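Local coordinates for glutathione S-transferase omega-like 2 (Saccharomyces cerevisiae, PDB 5LKB), which acts as a glutathione-dependent thiol transferase and dehydroascorbate reductase of the glutathione transferase superfamily, working as a homodimer in the cytoplasm, at residues 46-51 with 214-219; 68-73 with 77-82; 180-185 with 198-203. All coordinates share one frame; numbering follows the deposited sequence.

Contact 1. Residues 46-51 with 214-219; sequences CPWAHR and WVYDSI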
loop_
_atom_site.group_PDB
_atom_site.type_symbol
_atom_site.label_atom_id
_atom_site.label_comp_id
_atom_site.label_asym_id
_atom_site.label_seq_id
_atom_site.Cartn_x
_atom_site.Cartn_y
_atom_site.Cartn_z
ATOM N N CYS A 46 -7.024 -18.491 0.072
ATOM C CA CYS A 46 -8.217 -18.132 -0.682
ATOM C C CYS A 46 -9.338 -17.758 0.269
ATOM O O CYS A 46 -9.698 -18.576 1.120
ATOM C CB CYS A 46 -8.692 -19.353 -1.503
ATOM S SG CYS A 46 -10.278 -19.126 -2.274
ATOM N N PRO A 47 -9.982 -16.592 0.115
ATOM C CA PRO A 47 -11.059 -16.203 1.019
ATOM C C PRO A 47 -12.341 -17.001 0.796
ATOM O O PRO A 47 -13.203 -17.046 1.684
ATOM C CB PRO A 47 -11.262 -14.709 0.679
ATOM C CG PRO A 47 -10.903 -14.597 -0.733
ATOM C CD PRO A 47 -9.721 -15.522 -0.906
ATOM N N TRP A 48 -12.495 -17.529 -0.414
ATOM C CA TRP A 48 -13.659 -18.357 -0.733
ATOM C C TRP A 48 -13.533 -19.685 -0.002
ATOM O O TRP A 48 -14.466 -20.130 0.703
ATOM C CB TRP A 48 -13.727 -18.495 -2.274
ATOM C CG TRP A 48 -13.562 -17.220 -3.056
ATOM C CD1 TRP A 48 -12.434 -16.817 -3.703
ATOM C CD2 TRP A 48 -14.484 -16.116 -3.161
ATOM N NE1 TRP A 48 -12.586 -15.558 -4.207
ATOM C CE2 TRP A 48 -13.850 -15.113 -3.921
ATOM C CE3 TRP A 48 -15.796 -15.898 -2.738
ATOM C CZ2 TRP A 48 -14.479 -13.929 -4.252
ATOM C CZ3 TRP A 48 -16.424 -14.745 -3.075
ATOM C CH2 TRP A 48 -15.755 -13.751 -3.834
ATOM N N ALA A 49 -12.377 -20.340 -0.164
ATOM C CA ALA A 49 -12.119 -21.584 0.563
ATOM C C ALA A 49 -12.112 -21.357 2.064
ATOM O O ALA A 49 -12.538 -22.212 2.845
ATOM C CB ALA A 49 -10.796 -22.179 0.087
ATOM N N HIS A 50 -11.629 -20.189 2.512
ATOM C CA HIS A 50 -11.592 -19.903 3.925
ATOM C C HIS A 50 -13.001 -19.985 4.524
ATOM O O HIS A 50 -13.167 -20.389 5.641
ATOM C CB HIS A 50 -10.889 -18.546 4.157
ATOM C CG HIS A 50 -10.506 -18.260 5.578
ATOM N ND1 HIS A 50 -9.848 -17.081 5.938
ATOM C CD2 HIS A 50 -10.600 -19.009 6.698
ATOM C CE1 HIS A 50 -9.589 -17.129 7.229
ATOM N NE2 HIS A 50 -10.024 -18.292 7.711
ATOM N N ARG A 51 -14.031 -19.567 3.784
ATOM C CA ARG A 51 -15.396 -19.644 4.286
ATOM C C ARG A 51 -15.703 -21.042 4.722
ATOM O O ARG A 51 -16.334 -21.224 5.752
ATOM C CB ARG A 51 -16.398 -19.281 3.192
ATOM C CG ARG A 51 -16.294 -17.864 2.561
ATOM C CD ARG A 51 -17.149 -17.871 1.321
ATOM N NE ARG A 51 -17.511 -16.528 0.893
ATOM C CZ ARG A 51 -18.389 -16.278 -0.060
ATOM N NH1 ARG A 51 -19.016 -17.309 -0.650
ATOM N NH2 ARG A 51 -18.662 -15.032 -0.384
ATOM N N TRP A 214 -24.951 -7.810 -1.798
ATOM C CA TRP A 214 -24.142 -6.614 -2.113
ATOM C C TRP A 214 -22.740 -6.727 -1.550
ATOM O O TRP A 214 -21.816 -6.127 -2.122
ATOM C CB TRP A 214 -24.825 -5.306 -1.673
ATOM C CG TRP A 214 -25.164 -5.117 -0.248
ATOM C CD1 TRP A 214 -26.371 -5.405 0.359
ATOM C CD2 TRP A 214 -24.345 -4.547 0.772
ATOM N NE1 TRP A 214 -26.336 -5.061 1.669
ATOM C CE2 TRP A 214 -25.109 -4.506 1.955
ATOM C CE3 TRP A 214 -23.037 -4.032 0.799
ATOM C CZ2 TRP A 214 -24.602 -4.029 3.176
ATOM C CZ3 TRP A 214 -22.542 -3.548 2.008
ATOM C CH2 TRP A 214 -23.314 -3.508 3.166
ATOM N N VAL A 215 -22.544 -7.420 -0.431
ATOM C CA VAL A 215 -21.176 -7.641 0.034
ATOM C C VAL A 215 -20.411 -8.468 -0.981
ATOM O O VAL A 215 -19.230 -8.214 -1.249
ATOM C CB VAL A 215 -21.173 -8.262 1.447
ATOM C CG1 VAL A 215 -19.780 -8.791 1.819
ATOM C CG2 VAL A 215 -21.657 -7.266 2.424
ATOM N N TYR A 216 -21.063 -9.444 -1.623
ATOM C CA TYR A 216 -20.370 -10.197 -2.663
ATOM C C TYR A 216 -19.874 -9.296 -3.788
ATOM O O TYR A 216 -18.690 -9.328 -4.164
ATOM C CB TYR A 216 -21.247 -11.329 -3.211
ATOM C CG TYR A 216 -20.606 -11.949 -4.422
ATOM C CD1 TYR A 216 -19.578 -12.863 -4.306
ATOM C CD2 TYR A 216 -20.937 -11.526 -5.727
ATOM C CE1 TYR A 216 -18.939 -13.371 -5.374
ATOM C CE2 TYR A 216 -20.306 -12.040 -6.833
ATOM C CZ TYR A 216 -19.281 -12.956 -6.671
ATOM O OH TYR A 216 -18.612 -13.473 -7.723
ATOM N N ASP A 217 -20.769 -8.517 -4.381
ATOM C CA ASP A 217 -20.399 -7.808 -5.582
ATOM C C ASP A 217 -19.396 -6.714 -5.287
ATOM O O ASP A 217 -18.538 -6.433 -6.128
ATOM C CB ASP A 217 -21.619 -7.186 -6.253
ATOM C CG ASP A 217 -22.443 -8.223 -7.037
ATOM O OD1 ASP A 217 -21.879 -9.070 -7.783
ATOM O OD2 ASP A 217 -23.684 -8.179 -6.870
ATOM N N SER A 218 -19.559 -6.048 -4.152
ATOM C CA SER A 218 -18.838 -4.818 -3.847
ATOM C C SER A 218 -17.612 -5.010 -2.958
ATOM O O SER A 218 -16.780 -4.106 -2.934
ATOM C CB SER A 218 -19.738 -3.754 -3.211
ATOM O OG SER A 218 -20.146 -4.114 -1.849
ATOM N N ILE A 219 -17.476 -6.113 -2.225
ATOM C CA ILE A 219 -16.404 -6.287 -1.246
ATOM C C ILE A 219 -15.694 -7.597 -1.527
ATOM O O ILE A 219 -14.508 -7.623 -1.855
ATOM C CB ILE A 219 -16.953 -6.165 0.191
ATOM C CG1 ILE A 219 -17.494 -4.736 0.414
ATOM C CG2 ILE A 219 -15.893 -6.531 1.212
ATOM C CD1 ILE A 219 -18.280 -4.460 1.620
#
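Trp-48 and Tyr-216 meet rim to rim, each reaching from its own helix toward the other. The six-membered ring of the indole and the phenol ring have centroids 5.8 Å apart and planes inclined at 54°, so neither ring lies over the face of the other. The touch is narrow: Trp-48 CH2 comes within 3.6 Å of Tyr-216 CE1, and Trp-48 CZ3 and Tyr-216 CD1 complete the small patch. Both side chains must extend to make it, since the CA atoms of the two residues remain 10.7 Å apart. Tyr-216 manages this with CG anti to its own N (chi1 171°), and the two side chains cross at about a right angle. Helix 47-58 belongs to the thioredoxin-like domain of a glutathione transferase and helix 205-220 to the all-helical C-terminal domain, which places the ring pair in the interdomain cleft. The nucleophile Cys-46 sits at the N-cap of the first helix, where Cys-46 SG accepts a nearly straight bond from Ala-49 N at 3.2 Å. The same indole also covers Arg-51: Trp-48 CE3 lies 3.7 Å above the centre of its guanidinium, while Pro-47 CG covers part of one indole face. Arg-15, a glutathione-binding residue, touches both Trp-48 and Tyr-216, and Tyr-224 also meets the indole.

Contact 2. Residues 68-73 with 77-82; sequences SVVHWH and KGWRFL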
loop_
_atom_site.group_PDB
_atom_site.type_symbol
_atom_site.label_atom_id
_atom_site.label_comp_id
_atom_site.label_asym_id
_atom_site.label_seq_id
_atom_site.Cartn_x
_atom_site.Cartn_y
_atom_site.Cartn_z
ATOM N N SER A 68 -7.414 -31.200 3.073
ATOM C CA SER A 68 -6.080 -31.156 2.526
ATOM C C SER A 68 -5.883 -29.761 1.951
ATOM O O SER A 68 -6.857 -29.116 1.541
ATOM C CB SER A 68 -5.831 -32.191 1.450
ATOM O OG SER A 68 -5.986 -33.488 2.067
ATOM N N VAL A 69 -4.630 -29.312 1.888
ATOM C CA VAL A 69 -4.313 -27.898 1.595
ATOM C C VAL A 69 -3.300 -27.817 0.452
ATOM O O VAL A 69 -2.198 -28.377 0.538
ATOM C CB VAL A 69 -3.782 -27.184 2.841
ATOM C CG1 VAL A 69 -3.591 -25.707 2.483
ATOM C CG2 VAL A 69 -4.705 -27.334 3.983
ATOM N N VAL A 70 -3.659 -27.102 -0.619
ATOM C CA VAL A 70 -2.741 -26.845 -1.705
ATOM C C VAL A 70 -1.676 -25.823 -1.299
ATOM O O VAL A 70 -1.847 -25.076 -0.334
ATOM C CB VAL A 70 -3.479 -26.363 -2.969
ATOM C CG1 VAL A 70 -4.388 -27.510 -3.509
ATOM C CG2 VAL A 70 -4.257 -25.093 -2.765
ATOM N N HIS A 71 -0.612 -25.790 -2.089
ATOM C CA HIS A 71 0.467 -24.813 -1.949
ATOM C C HIS A 71 -0.099 -23.429 -2.170
ATOM O O HIS A 71 -1.031 -23.224 -2.951
ATOM C CB HIS A 71 1.549 -25.108 -2.970
ATOM C CG HIS A 71 2.895 -24.561 -2.638
ATOM N ND1 HIS A 71 3.204 -23.231 -2.768
ATOM C CD2 HIS A 71 4.030 -25.178 -2.230
ATOM C CE1 HIS A 71 4.479 -23.054 -2.456
ATOM N NE2 HIS A 71 5.006 -24.228 -2.133
ATOM N N TRP A 72 0.487 -22.449 -1.459
ATOM C CA TRP A 72 0.095 -21.053 -1.644
ATOM C C TRP A 72 0.520 -20.473 -2.985
ATOM O O TRP A 72 -0.096 -19.501 -3.432
ATOM C CB TRP A 72 0.612 -20.179 -0.481
ATOM C CG TRP A 72 2.088 -20.412 -0.174
ATOM C CD1 TRP A 72 2.570 -21.209 0.820
ATOM C CD2 TRP A 72 3.226 -19.914 -0.885
ATOM N NE1 TRP A 72 3.951 -21.241 0.775
ATOM C CE2 TRP A 72 4.372 -20.456 -0.255
ATOM C CE3 TRP A 72 3.400 -19.076 -2.000
ATOM C CZ2 TRP A 72 5.658 -20.155 -0.676
ATOM C CZ3 TRP A 72 4.705 -18.782 -2.406
ATOM C CH2 TRP A 72 5.799 -19.333 -1.750
ATOM N N HIS A 73 1.498 -21.061 -3.664
ATOM C CA HIS A 73 1.959 -20.541 -4.936
ATOM C C HIS A 73 1.079 -21.055 -6.088
ATOM O O HIS A 73 1.005 -22.275 -6.339
ATOM C CB HIS A 73 3.427 -20.841 -5.217
ATOM C CG HIS A 73 3.914 -20.221 -6.481
ATOM N ND1 HIS A 73 4.436 -20.954 -7.531
ATOM C CD2 HIS A 73 3.949 -18.925 -6.877
ATOM C CE1 HIS A 73 4.790 -20.128 -8.501
ATOM N NE2 HIS A 73 4.484 -18.891 -8.137
ATOM N N LYS A 77 -0.089 -23.854 -14.278
ATOM C CA LYS A 77 -0.790 -25.152 -14.239
ATOM C C LYS A 77 -1.750 -25.328 -13.047
ATOM O O LYS A 77 -2.264 -26.432 -12.822
ATOM C CB LYS A 77 0.233 -26.282 -14.324
ATOM C CG LYS A 77 0.946 -26.345 -15.672
ATOM C CD LYS A 77 1.904 -27.512 -15.748
ATOM C CE LYS A 77 2.685 -27.532 -17.058
ATOM N NZ LYS A 77 3.442 -26.257 -17.301
ATOM N N GLY A 78 -1.993 -24.276 -12.247
ATOM C CA GLY A 78 -3.027 -24.312 -11.234
ATOM C C GLY A 78 -2.550 -24.760 -9.866
ATOM O O GLY A 78 -1.414 -25.163 -9.659
ATOM N N TRP A 79 -3.484 -24.789 -8.919
ATOM C CA TRP A 79 -3.108 -25.147 -7.553
ATOM C C TRP A 79 -2.490 -26.533 -7.532
ATOM O O TRP A 79 -2.906 -27.437 -8.286
ATOM C CB TRP A 79 -4.317 -25.139 -6.637
ATOM C CG TRP A 79 -5.096 -23.858 -6.497
ATOM C CD1 TRP A 79 -6.285 -23.541 -7.069
ATOM C CD2 TRP A 79 -4.718 -22.693 -5.719
ATOM N NE1 TRP A 79 -6.715 -22.315 -6.673
ATOM C CE2 TRP A 79 -5.781 -21.784 -5.811
ATOM C CE3 TRP A 79 -3.626 -22.383 -4.897
ATOM C CZ2 TRP A 79 -5.780 -20.561 -5.166
ATOM C CZ3 TRP A 79 -3.638 -21.176 -4.199
ATOM C CH2 TRP A 79 -4.699 -20.271 -4.345
ATOM N N ARG A 80 -1.562 -26.732 -6.606
ATOM C CA ARG A 80 -0.725 -27.916 -6.541
ATOM C C ARG A 80 -0.550 -28.393 -5.110
ATOM O O ARG A 80 -0.762 -27.669 -4.125
ATOM C CB ARG A 80 0.616 -27.735 -7.273
ATOM C CG ARG A 80 1.617 -26.869 -6.558
ATOM C CD ARG A 80 2.855 -26.653 -7.414
ATOM N NE ARG A 80 3.892 -25.974 -6.591
ATOM C CZ ARG A 80 4.266 -24.695 -6.690
ATOM N NH1 ARG A 80 5.196 -24.247 -5.850
ATOM N NH2 ARG A 80 3.773 -23.868 -7.614
ATOM N N PHE A 81 -0.194 -29.675 -4.986
ATOM C CA PHE A 81 0.104 -30.309 -3.722
ATOM C C PHE A 81 1.592 -30.667 -3.630
ATOM O O PHE A 81 2.290 -30.753 -4.651
ATOM C CB PHE A 81 -0.694 -31.622 -3.621
ATOM C CG PHE A 81 -2.175 -31.438 -3.663
ATOM C CD1 PHE A 81 -2.848 -31.182 -2.490
ATOM C CD2 PHE A 81 -2.893 -31.565 -4.851
ATOM C CE1 PHE A 81 -4.236 -31.037 -2.500
ATOM C CE2 PHE A 81 -4.280 -31.397 -4.873
ATOM C CZ PHE A 81 -4.958 -31.161 -3.689
ATOM N N LEU A 82 2.057 -30.897 -2.396
ATOM C CA LEU A 82 3.389 -31.449 -2.164
ATOM C C LEU A 82 3.310 -32.966 -2.055
ATOM O O LEU A 82 2.325 -33.508 -1.571
ATOM C CB LEU A 82 3.980 -30.923 -0.858
ATOM C CG LEU A 82 4.621 -29.531 -0.944
ATOM C CD1 LEU A 82 5.211 -29.142 0.453
ATOM C CD2 LEU A 82 5.686 -29.439 -2.003
HETATM O O HOH W 1 -0.694 -24.294 -5.397
HETATM O O HOH W 2 0.883 -23.761 -8.576
#
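Val-70 wedges its two methyl groups between Trp-79 and Phe-81, and this is the tightly packed half of the contact. Val-70 CG1 sits over the face of the Phe-81 ring, 3.9 Å from its centroid and 22° off the normal, a CH-pi contact. Val-70 CG2 turns to the indole instead, 3.5 Å from Trp-79 CE3. Beside this wedge, His-71 N donates to Arg-80 O at 2.8 Å. His-71 O sits at the edge of the Trp-79 indole, near its plane. The fold here is the thioredoxin-like domain: strand 66-69 is an outer strand of its sheet, and the chain doubles back after it to bring in Trp-79, a glutathione-binding residue whose ring stacks on His-345.

Toward the partly exposed His-73, packing gives way to polar links and water. Arg-80 CG lies between its backbone N and carbonyl carbon (chi1 74°), and the chain, extended from CG to NE, carries the guanidinium to two histidines. Arg-80 NH2 donates to His-73 ND1 at 3.0 Å, with ND1 in the guanidinium plane but NH2 tilted 18° from the imidazole plane. Arg-80 NH1 stands 3.6 Å above the centre of the His-71 ring and also bonds to Asn-121 O. That imidazole is fixed from both ends, ND1 accepting from His-73 N and NE2 bonded to Ser-123 O. A leucine in place of Arg-80 would probably leave His-73 ND1 and Asn-121 O without this donor and the His-71 face without its guanidinium. One water joins the carbonyls of His-71 and His-73 to Arg-80 N; a second links His-73 O to Gly-78 O and, weakly, to Arg-80 NH2.

Contact 3. Residues 180-185 with 198-203; sequences ILNSSA and DLVPAQ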
loop_
_atom_site.group_PDB
_atom_site.type_symbol
_atom_site.label_atom_id
_atom_site.label_comp_id
_atom_site.label_asym_id
_atom_site.label_seq_id
_atom_site.Cartn_x
_atom_site.Cartn_y
_atom_site.Cartn_z
ATOM N N ILE A 180 -24.281 -26.426 2.632
ATOM C CA ILE A 180 -24.266 -27.878 2.889
ATOM C C ILE A 180 -23.775 -28.164 4.301
ATOM O O ILE A 180 -24.394 -28.936 5.062
ATOM C CB ILE A 180 -23.440 -28.601 1.822
ATOM C CG1 ILE A 180 -24.041 -28.431 0.431
ATOM C CG2 ILE A 180 -23.289 -30.121 2.133
ATOM C CD1 ILE A 180 -23.146 -28.971 -0.722
ATOM N N LEU A 181 -22.641 -27.556 4.691
ATOM C CA LEU A 181 -22.086 -27.821 6.008
ATOM C C LEU A 181 -23.030 -27.395 7.078
ATOM O O LEU A 181 -23.075 -28.024 8.116
ATOM C CB LEU A 181 -20.763 -27.042 6.140
ATOM C CG LEU A 181 -19.663 -27.505 5.184
ATOM C CD1 LEU A 181 -18.475 -26.591 5.278
ATOM C CD2 LEU A 181 -19.175 -28.945 5.367
ATOM N N ASN A 182 -23.755 -26.290 6.894
ATOM C CA ASN A 182 -24.641 -25.802 7.924
ATOM C C ASN A 182 -25.959 -26.601 8.005
ATOM O O ASN A 182 -26.625 -26.516 9.037
ATOM C CB ASN A 182 -24.949 -24.314 7.748
ATOM C CG ASN A 182 -25.799 -23.771 8.864
ATOM O OD1 ASN A 182 -25.333 -23.669 10.023
ATOM N ND2 ASN A 182 -27.030 -23.375 8.543
ATOM N N SER A 183 -26.307 -27.314 6.943
ATOM C CA SER A 183 -27.598 -28.015 6.832
ATOM C C SER A 183 -27.670 -29.150 7.814
ATOM O O SER A 183 -26.741 -29.433 8.541
ATOM C CB SER A 183 -27.782 -28.610 5.456
ATOM O OG SER A 183 -26.910 -29.713 5.242
ATOM N N SER A 184 -28.803 -29.829 7.809
ATOM C CA SER A 184 -28.917 -30.968 8.700
ATOM C C SER A 184 -28.159 -32.193 8.200
ATOM O O SER A 184 -28.120 -33.204 8.929
ATOM C CB SER A 184 -30.406 -31.376 8.929
ATOM O OG SER A 184 -30.968 -31.791 7.714
ATOM N N ALA A 185 -27.583 -32.154 7.010
ATOM C CA ALA A 185 -27.016 -33.340 6.368
ATOM C C ALA A 185 -26.120 -34.181 7.263
ATOM O O ALA A 185 -26.219 -35.412 7.266
ATOM C CB ALA A 185 -26.260 -32.972 5.092
ATOM N N ASP A 198 -26.690 -22.823 14.214
ATOM C CA ASP A 198 -27.309 -22.508 12.935
ATOM C C ASP A 198 -26.808 -21.159 12.429
ATOM O O ASP A 198 -27.169 -20.105 12.968
ATOM C CB ASP A 198 -28.846 -22.492 13.072
ATOM C CG ASP A 198 -29.546 -22.473 11.733
ATOM O OD1 ASP A 198 -28.920 -22.259 10.644
ATOM O OD2 ASP A 198 -30.803 -22.681 11.719
ATOM N N LEU A 199 -26.051 -21.209 11.356
ATOM C CA LEU A 199 -25.443 -20.009 10.766
ATOM C C LEU A 199 -26.387 -19.270 9.828
ATOM O O LEU A 199 -26.094 -18.160 9.388
ATOM C CB LEU A 199 -24.133 -20.424 10.094
ATOM C CG LEU A 199 -23.062 -20.915 11.069
ATOM C CD1 LEU A 199 -21.952 -21.599 10.344
ATOM C CD2 LEU A 199 -22.515 -19.802 11.889
ATOM N N VAL A 200 -27.551 -19.831 9.540
ATOM C CA VAL A 200 -28.535 -19.220 8.643
ATOM C C VAL A 200 -29.921 -19.415 9.282
ATOM O O VAL A 200 -30.797 -20.102 8.717
ATOM C CB VAL A 200 -28.456 -19.837 7.249
ATOM C CG1 VAL A 200 -29.276 -18.998 6.307
ATOM C CG2 VAL A 200 -26.978 -19.892 6.757
ATOM N N PRO A 201 -30.154 -18.839 10.455
ATOM C CA PRO A 201 -31.478 -18.983 11.102
ATOM C C PRO A 201 -32.609 -18.394 10.268
ATOM O O PRO A 201 -32.496 -17.340 9.641
ATOM C CB PRO A 201 -31.325 -18.220 12.425
ATOM C CG PRO A 201 -30.116 -17.360 12.272
ATOM C CD PRO A 201 -29.231 -18.020 11.254
ATOM N N ALA A 202 -33.764 -19.058 10.338
ATOM C CA ALA A 202 -34.885 -18.656 9.510
ATOM C C ALA A 202 -35.276 -17.207 9.712
ATOM O O ALA A 202 -35.647 -16.522 8.752
ATOM C CB ALA A 202 -36.091 -19.519 9.911
ATOM N N GLN A 203 -35.273 -16.729 10.944
ATOM C CA GLN A 203 -35.686 -15.347 11.181
ATOM C C GLN A 203 -34.752 -14.328 10.538
ATOM O O GLN A 203 -35.174 -13.193 10.325
ATOM C CB GLN A 203 -35.782 -15.066 12.676
ATOM C CG GLN A 203 -36.800 -15.933 13.433
#
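With chi1 at -176°, Asn-182 extends CG anti to its N, and chi2 of 68° turns the amide so that OD1 faces Leu-199 N and ND2 faces Asp-198 OD1. Asp-198 is likewise extended, its CG anti to the backbone N, and it heads an Asx turn. The contact ties the C-terminal end of helix 174-182, in the thioredoxin-like domain, to the segment leading into helix 205-220 of the helical domain. At the amide oxygen, Leu-199 N donates to Asn-182 OD1 at 2.9 Å, arriving above the carbonyl plane, 38° out of it. At the nitrogen, Asn-182 ND2 points its hydrogen straight at Asp-198 OD1 across 3.0 Å, with the acceptor in the plane of the amide. Using both ends of the amide fixes its rotation, and Leu-199 CB packs 3.5 Å from Asn-182 OD1. Beyond the pair, the Leu-199 side chain touches Thr-55 and Leu-58 of helix 47-58 and Ile-288 of helix 285-304. Asp-198 OD1 carries two donors on opposite faces of its carboxylate plane, Asn-182 ND2 on one and, closing the Asx turn, Val-200 N on the other.

In the fold
From the N terminus, after strand 38-42 the chain enters residues 46-51 at the start of helix 47-58, which opens the loop that contact 1 will close. Contact 2 comes next: after strand 66-69 the chain turns back within a few residues, a short closure wholly inside the thioredoxin-like domain. Contact 3 follows in series, bringing the end of helix 174-182 against 198-203 and joining the two domains along the connecting chain. Only at 214-219, on helix 205-220, does contact 1 close, so its long loop encloses the other two. Contacts 1 and 3 both bridge the domains, their centres about 19 Å apart, while contacts 2 and 3 lie on opposite sides of the chain's centre.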